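Local coordinates for protein multicopper oxidase (Uncultured bacterium, PDB 4E9X) that probably oxidises its substrates at a mononuclear copper and passes the electrons to a trinuclear copper cluster where molecular oxygen is reduced to water, at residues H106-V109 with N110-G114; L181-K184 with K185-V189; F295-S298 with E299-K302. All coordinates share one frame; numbering follows the deposited sequence. Where two conformers were deposited one is given.

Contact 1 of 3, residues H106-V109 with N110-G114; sequences HVNV and NEHVG. With CU (copper (II) ion), chain D; CU (copper (II) ion), chain J.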
loop_
_atom_site.group_PDB
_atom_site.type_symbol
_atom_site.label_atom_id
_atom_site.label_comp_id
_atom_site.label_asym_id
_atom_site.label_seq_id
_atom_site.Cartn_x
_atom_site.Cartn_y
_atom_site.Cartn_z
ATOM N N HIS A 106 15.126 -16.944 6.148
ATOM C CA HIS A 106 15.779 -15.705 5.755
ATOM C C HIS A 106 16.959 -15.922 4.801
ATOM O O HIS A 106 17.808 -15.042 4.652
ATOM C CB HIS A 106 16.210 -14.908 7.004
ATOM C CG HIS A 106 15.973 -13.438 6.895
ATOM N ND1 HIS A 106 16.707 -12.646 6.046
ATOM C CD2 HIS A 106 15.112 -12.609 7.535
ATOM C CE1 HIS A 106 16.286 -11.405 6.154
ATOM N NE2 HIS A 106 15.323 -11.334 7.052
ATOM N N VAL A 107 16.997 -17.072 4.129
ATOM C CA VAL A 107 17.910 -17.384 3.058
ATOM C C VAL A 107 17.124 -17.234 1.720
ATOM O O VAL A 107 15.988 -17.744 1.622
ATOM C CB VAL A 107 18.431 -18.822 3.160
ATOM C CG1 VAL A 107 19.232 -19.167 1.899
ATOM C CG2 VAL A 107 19.247 -19.052 4.414
ATOM N N ASN A 108 17.744 -16.610 0.750
ATOM C CA ASN A 108 17.136 -16.541 -0.582
ATOM C C ASN A 108 15.675 -16.113 -0.515
ATOM O O ASN A 108 14.777 -16.733 -1.101
ATOM C CB ASN A 108 17.300 -17.940 -1.223
ATOM C CG ASN A 108 18.716 -18.240 -1.705
ATOM O OD1 ASN A 108 19.506 -17.280 -1.876
ATOM N ND2 ASN A 108 19.171 -19.472 -1.993
ATOM N N VAL A 109 15.354 -15.133 0.315
ATOM C CA VAL A 109 13.963 -14.883 0.702
ATOM C C VAL A 109 12.992 -14.588 -0.430
ATOM O O VAL A 109 11.817 -14.943 -0.327
ATOM C CB VAL A 109 13.866 -13.739 1.738
ATOM C CG1 VAL A 109 14.794 -14.102 2.903
ATOM C CG2 VAL A 109 14.150 -12.362 1.203
ATOM N N ASN A 110 13.456 -13.915 -1.484
ATOM C CA ASN A 110 12.572 -13.632 -2.620
ATOM C C ASN A 110 11.941 -14.909 -3.130
ATOM O O ASN A 110 10.767 -14.915 -3.496
ATOM C CB ASN A 110 13.327 -12.881 -3.728
ATOM C CG ASN A 110 14.521 -13.618 -4.284
ATOM O OD1 ASN A 110 15.476 -13.863 -3.529
ATOM N ND2 ASN A 110 14.458 -14.016 -5.527
ATOM N N GLU A 111 12.699 -16.010 -3.145
ATOM C CA GLU A 111 12.139 -17.274 -3.588
ATOM C C GLU A 111 11.555 -18.049 -2.431
ATOM O O GLU A 111 10.409 -18.551 -2.496
ATOM C CB GLU A 111 13.220 -18.123 -4.300
ATOM C CG GLU A 111 12.639 -19.455 -4.762
ATOM C CD GLU A 111 13.606 -20.543 -5.153
ATOM O OE1 GLU A 111 14.819 -20.276 -5.258
ATOM O OE2 GLU A 111 13.093 -21.694 -5.337
ATOM N N HIS A 112 12.321 -18.246 -1.330
ATOM C CA HIS A 112 11.892 -19.174 -0.294
ATOM C C HIS A 112 10.627 -18.684 0.411
ATOM O O HIS A 112 9.743 -19.496 0.703
ATOM C CB HIS A 112 13.058 -19.429 0.692
ATOM C CG HIS A 112 14.148 -20.291 0.110
ATOM N ND1 HIS A 112 15.055 -20.947 0.941
ATOM C CD2 HIS A 112 14.482 -20.542 -1.183
ATOM C CE1 HIS A 112 15.910 -21.602 0.164
ATOM N NE2 HIS A 112 15.587 -21.375 -1.100
ATOM N N VAL A 113 10.584 -17.379 0.730
ATOM C CA VAL A 113 9.416 -16.800 1.370
ATOM C C VAL A 113 8.409 -16.426 0.302
ATOM O O VAL A 113 7.205 -16.635 0.485
ATOM C CB VAL A 113 9.761 -15.598 2.279
ATOM C CG1 VAL A 113 8.514 -15.015 2.904
ATOM C CG2 VAL A 113 10.765 -16.067 3.349
ATOM N N GLY A 114 8.859 -15.935 -0.841
ATOM C CA GLY A 114 7.902 -15.468 -1.872
ATOM C C GLY A 114 7.099 -16.610 -2.498
ATOM O O GLY A 114 5.879 -16.431 -2.721
HETATM CU CU CU D . 14.928 -21.246 2.917
HETATM CU CU CU J . 14.352 -9.623 7.669
#

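Contact 2 of 3, residues L181-K184 with K185-V189; sequences LRVK and KGDVV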
loop_
_atom_site.group_PDB
_atom_site.type_symbol
_atom_site.label_atom_id
_atom_site.label_comp_id
_atom_site.label_asym_id
_atom_site.label_seq_id
_atom_site.Cartn_x
_atom_site.Cartn_y
_atom_site.Cartn_z
ATOM N N LEU A 181 -15.328 -19.624 6.644
ATOM C CA LEU A 181 -15.165 -19.183 8.042
ATOM C C LEU A 181 -16.560 -19.304 8.648
ATOM O O LEU A 181 -17.451 -18.461 8.398
ATOM C CB LEU A 181 -14.585 -17.770 8.057
ATOM C CG LEU A 181 -13.934 -17.219 9.314
ATOM C CD1 LEU A 181 -13.227 -15.889 9.048
ATOM C CD2 LEU A 181 -14.953 -17.054 10.430
ATOM N N ARG A 182 -16.800 -20.391 9.408
ATOM C CA ARG A 182 -18.135 -20.689 9.923
ATOM C C ARG A 182 -18.320 -20.081 11.298
ATOM O O ARG A 182 -17.492 -20.294 12.203
ATOM C CB ARG A 182 -18.406 -22.217 9.955
ATOM C CG ARG A 182 -18.473 -22.740 8.517
ATOM C CD ARG A 182 -19.006 -24.171 8.493
ATOM N NE ARG A 182 -19.166 -24.642 7.144
ATOM C CZ ARG A 182 -19.380 -25.900 6.813
ATOM N NH1 ARG A 182 -19.425 -26.845 7.721
ATOM N NH2 ARG A 182 -19.516 -26.243 5.522
ATOM N N VAL A 183 -19.389 -19.316 11.435
ATOM C CA VAL A 183 -19.711 -18.613 12.693
ATOM C C VAL A 183 -21.150 -18.871 13.032
ATOM O O VAL A 183 -21.923 -19.381 12.228
ATOM C CB VAL A 183 -19.473 -17.092 12.581
ATOM C CG1 VAL A 183 -17.982 -16.860 12.200
ATOM C CG2 VAL A 183 -20.428 -16.455 11.576
ATOM N N LYS A 184 -21.539 -18.468 14.239
ATOM C CA LYS A 184 -22.958 -18.376 14.582
ATOM C C LYS A 184 -23.190 -16.998 15.198
ATOM O O LYS A 184 -22.283 -16.331 15.695
ATOM C CB LYS A 184 -23.442 -19.493 15.507
ATOM C CG LYS A 184 -22.863 -19.361 16.905
ATOM C CD LYS A 184 -23.459 -20.490 17.758
ATOM C CE LYS A 184 -23.127 -20.301 19.216
ATOM N NZ LYS A 184 -23.868 -21.327 20.050
ATOM N N LYS A 185 -24.448 -16.554 15.149
ATOM C CA LYS A 185 -24.787 -15.225 15.649
ATOM C C LYS A 185 -24.337 -15.048 17.076
ATOM O O LYS A 185 -24.578 -15.958 17.889
ATOM C CB LYS A 185 -26.316 -14.978 15.518
ATOM C CG LYS A 185 -26.620 -13.488 15.765
ATOM C CD LYS A 185 -28.128 -13.247 15.775
ATOM C CE LYS A 185 -28.407 -11.739 15.890
ATOM N NZ LYS A 185 -29.875 -11.487 16.037
ATOM N N GLY A 186 -23.674 -13.944 17.382
ATOM C CA GLY A 186 -23.188 -13.628 18.744
ATOM C C GLY A 186 -21.707 -13.956 18.870
ATOM O O GLY A 186 -21.084 -13.578 19.839
ATOM N N ASP A 187 -21.125 -14.694 17.889
ATOM C CA ASP A 187 -19.674 -14.892 17.922
ATOM C C ASP A 187 -18.963 -13.550 17.881
ATOM O O ASP A 187 -19.452 -12.563 17.351
ATOM C CB ASP A 187 -19.222 -15.753 16.735
ATOM C CG ASP A 187 -19.166 -17.239 17.027
ATOM O OD1 ASP A 187 -18.885 -17.656 18.186
ATOM O OD2 ASP A 187 -19.371 -18.039 16.071
ATOM N N VAL A 188 -17.755 -13.554 18.464
ATOM C CA VAL A 188 -16.845 -12.394 18.422
ATOM C C VAL A 188 -15.559 -12.939 17.849
ATOM O O VAL A 188 -14.887 -13.783 18.464
ATOM C CB VAL A 188 -16.632 -11.840 19.840
ATOM C CG1 VAL A 188 -15.638 -10.645 19.781
ATOM C CG2 VAL A 188 -17.959 -11.433 20.424
ATOM N N VAL A 189 -15.243 -12.478 16.633
ATOM C CA VAL A 189 -14.206 -13.162 15.825
ATOM C C VAL A 189 -12.955 -12.266 15.781
ATOM O O VAL A 189 -13.042 -11.134 15.343
ATOM C CB VAL A 189 -14.711 -13.454 14.425
ATOM C CG1 VAL A 189 -13.678 -14.286 13.646
ATOM C CG2 VAL A 189 -16.058 -14.207 14.457
#

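Contact 3 of 3, residues F295-S298 with E299-K302; sequences FFYS and ESLK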
loop_
_atom_site.group_PDB
_atom_site.type_symbol
_atom_site.label_atom_id
_atom_site.label_comp_id
_atom_site.label_asym_id
_atom_site.label_seq_id
_atom_site.Cartn_x
_atom_site.Cartn_y
_atom_site.Cartn_z
ATOM N N PHE A 295 -8.900 -24.730 9.019
ATOM C CA PHE A 295 -8.242 -24.075 7.888
ATOM C C PHE A 295 -7.640 -22.733 8.283
ATOM O O PHE A 295 -6.704 -22.286 7.636
ATOM C CB PHE A 295 -9.270 -23.898 6.766
ATOM C CG PHE A 295 -8.641 -23.214 5.530
ATOM C CD1 PHE A 295 -7.816 -23.896 4.665
ATOM C CD2 PHE A 295 -8.891 -21.865 5.306
ATOM C CE1 PHE A 295 -7.228 -23.242 3.569
ATOM C CE2 PHE A 295 -8.325 -21.197 4.239
ATOM C CZ PHE A 295 -7.496 -21.889 3.377
ATOM N N PHE A 296 -8.186 -22.083 9.309
ATOM C CA PHE A 296 -7.627 -20.827 9.810
ATOM C C PHE A 296 -7.012 -21.000 11.185
ATOM O O PHE A 296 -6.834 -20.031 11.925
ATOM C CB PHE A 296 -8.722 -19.727 9.878
ATOM C CG PHE A 296 -9.438 -19.481 8.567
ATOM C CD1 PHE A 296 -8.815 -18.730 7.568
ATOM C CD2 PHE A 296 -10.713 -19.997 8.312
ATOM C CE1 PHE A 296 -9.460 -18.459 6.369
ATOM C CE2 PHE A 296 -11.368 -19.710 7.096
ATOM C CZ PHE A 296 -10.737 -18.963 6.115
ATOM N N TYR A 297 -6.635 -22.264 11.512
ATOM C CA TYR A 297 -5.994 -22.587 12.800
ATOM C C TYR A 297 -6.912 -22.342 13.983
ATOM O O TYR A 297 -6.490 -22.345 15.141
ATOM C CB TYR A 297 -4.636 -21.908 12.983
ATOM C CG TYR A 297 -3.443 -22.672 12.486
ATOM C CD1 TYR A 297 -3.239 -24.011 12.774
ATOM C CD2 TYR A 297 -2.456 -22.004 11.756
ATOM C CE1 TYR A 297 -2.102 -24.713 12.311
ATOM C CE2 TYR A 297 -1.328 -22.671 11.286
ATOM C CZ TYR A 297 -1.153 -24.015 11.571
ATOM O OH TYR A 297 -0.057 -24.723 11.125
ATOM N N SER A 298 -8.244 -22.182 13.772
ATOM C CA SER A 298 -9.097 -21.775 14.912
ATOM C C SER A 298 -9.260 -22.868 15.937
ATOM O O SER A 298 -9.455 -22.575 17.081
ATOM C CB SER A 298 -10.493 -21.399 14.389
ATOM O OG SER A 298 -10.427 -20.278 13.526
ATOM N N GLU A 299 -9.176 -24.135 15.504
ATOM C CA GLU A 299 -9.261 -25.207 16.527
ATOM C C GLU A 299 -7.925 -25.316 17.250
ATOM O O GLU A 299 -7.876 -25.370 18.490
ATOM C CB GLU A 299 -9.672 -26.534 15.879
ATOM C CG GLU A 299 -11.101 -26.434 15.317
ATOM C CD GLU A 299 -12.129 -26.020 16.373
ATOM O OE1 GLU A 299 -12.144 -26.397 17.578
ATOM O OE2 GLU A 299 -13.022 -25.221 16.037
ATOM N N SER A 300 -6.808 -25.304 16.523
ATOM C CA SER A 300 -5.502 -25.371 17.207
ATOM C C SER A 300 -5.327 -24.225 18.197
ATOM O O SER A 300 -4.695 -24.480 19.235
ATOM C CB SER A 300 -4.354 -25.272 16.188
ATOM O OG SER A 300 -4.424 -26.327 15.243
ATOM N N LEU A 301 -5.832 -23.034 17.861
ATOM C CA LEU A 301 -5.664 -21.889 18.748
ATOM C C LEU A 301 -6.367 -22.089 20.076
ATOM O O LEU A 301 -6.005 -21.362 21.017
ATOM C CB LEU A 301 -6.168 -20.614 18.052
ATOM C CG LEU A 301 -5.153 -20.096 17.045
ATOM C CD1 LEU A 301 -5.783 -19.135 16.054
ATOM C CD2 LEU A 301 -4.008 -19.331 17.748
ATOM N N LYS A 302 -7.320 -23.014 20.211
ATOM C CA LYS A 302 -8.030 -23.281 21.457
ATOM C C LYS A 302 -7.378 -24.379 22.263
ATOM O O LYS A 302 -7.859 -24.658 23.392
ATOM C CB LYS A 302 -9.452 -23.794 21.108
ATOM C CG LYS A 302 -10.296 -22.739 20.441
ATOM C CD LYS A 302 -11.737 -23.218 20.632
ATOM C CE LYS A 302 -12.145 -23.868 19.332
ATOM N NZ LYS A 302 -13.270 -23.009 18.801
#

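Contact 1 of 3, residues H106-V109 with N110-G114
Asn108 and His112, one helical turn apart, meet twice: backbone to backbone, and side chain over ring. His112 N gives a nearly straight bond (177°) to Asn108 O at 2.9 Å, and Glu111 N adds a weak one to the same oxygen. With CG anti to its carbonyl carbon (chi1 -73°), His112 turns its ring back alongside Asn108, whose CB sits over one imidazole face, 3.9 Å from the centroid and offset toward the rim; the amide stands nearly upright to the ring. His112 ND1 holds the mononuclear copper at 2.0 Å, with His57, Cys105 and Met118. The tight part is Val109 O, gripped by Gly114 N (3.2 Å), nearly along the C=O axis, and by Val113 N (2.9 Å), tilted from the carbonyl plane; the two valine side chains are merely in contact. Asn108 is looser: partly exposed, packed on His265 of the second subunit, and without a capping bond although it is the N-cap. His106 NE2 binds another copper at 2.1 Å, together with His206 and His252 of that subunit. Cys105 is thus flanked by His104 and His106, ligands of the trinuclear site: the His-Cys-His bridge of multicopper oxidases.

Contact 2 of 3, residues L181-K184 with K185-V189
Lys184 N donates to Asp187 OD2, 2.9 Å away and nearly straight (169°). The bond spans a type II beta turn, Lys184 to Asp187, which carries the chain from strand 181-183 in one sheet to strand 187-195 in another, the two layers of a cupredoxin-type sandwich. Their short axes approach to 9.1 Å and run at 148° to each other, so the turn bridges facing layers where a hairpin would join neighbours in one sheet.

The second bond, Asp187 N to Lys184 O at 3.0 Å, closes the turn itself. Asp187 thus grips Lys184 from both ends of its backbone. The amide reaches OD2 from above the carboxylate plane, and the other oxygen, OD1, is taken by Thr137 OG1, so the group is held at both oxygens and its rotation is restrained. With an alanine here, Lys184 N and Thr137 OG1 would probably lose their carboxylate partner, and the turn would be held by its backbone bond without the side-chain tie. Gly186 has a positive phi, and a side chain there would collide with the carbonyl oxygen of Lys185.

Both lysine chains extend into solvent, whereas the interior is sealed by aliphatic groups. Leu181 approaches Val189 only loosely, in one of its two conformers, and Val140 of strand 138-147 touches both residues. Val183 and Val189 cross at about a right angle; Val183 CG1, anti to its own carbonyl carbon (chi1 -58°), meets Val189 CG2 at 4.0 Å.

Contact 3 of 3, residues F295-S298 with E299-K302
Tyr297 takes up left-handed backbone angles (phi 65°, psi 15°) and Leu301 N donates to Tyr297 O, 2.9 Å away, so the chain bends into residues 299-302, whose phi and psi are helical although the regular bonds are missing. One further backbone bond, Lys302 N to Glu299 O, tightens the end of this bend, which lies in the loop between strands 270-275 and 306-308 and touches strands of both cupredoxin-type halves.

Leu301 folds around that same Tyr297 carbonyl. It lies along it, with CG 3.2 Å from Tyr297 O, and its CD1 also reaches the Tyr297 CB at 4.3 Å; beyond, the leucine rests on Leu36 and His38 of strand 36-40. Ser300 OG comes up to the edge of the Tyr297 ring, near its plane and 3.6 Å from CD1, but its hydrogen bond is made with Asn294. The phenol's own hydroxyl reaches Gly34 O, and Ser298 OG bonds to Asp139 O, which ties the bend to strand 138-147.

On the outer side Lys302 curls back. Its CG passes 3.5 Å from Ser298 O, and bends in both chains, at chi3 and chi4 of the lysine and chi2 (-56°) of Glu299, bring Lys302 NZ to Glu299 OE2 on the more exposed side of the turn, a long salt bridge of 3.5 Å.

The chemistry is thus split: buried hydroxyls find polar mates in the same loop, in a nearby loop and in strand 138-147, Leu301 packs against Tyr297, and the lysine-glutamate pair, close to solvent, is likely to add only modestly to the hold.

Overall arrangement
Along the chain the three come in series: contact 1 in the first cupredoxin-type half, contact 2 in the second, and contact 3 in the loop between strands 270-275 and 306-308. Contact 1 lies on the opposite side of the chain's centre from the other two, 36 Å from contact 2 and 26 Å from contact 3, centre to centre. Contacts 2 and 3 are 14 Å apart, centre to centre, and touch, Leu181 CB meeting Phe296 CE2 at 3.9 Å; both also pack on strand 138-147. Contact 3 reaches strand 36-40 as well, so it joins the two halves. Of the three, contact 1 alone holds copper ligands, and the trinuclear site lies between subunits, where His106 meets His206 and His252 of a neighbouring copy.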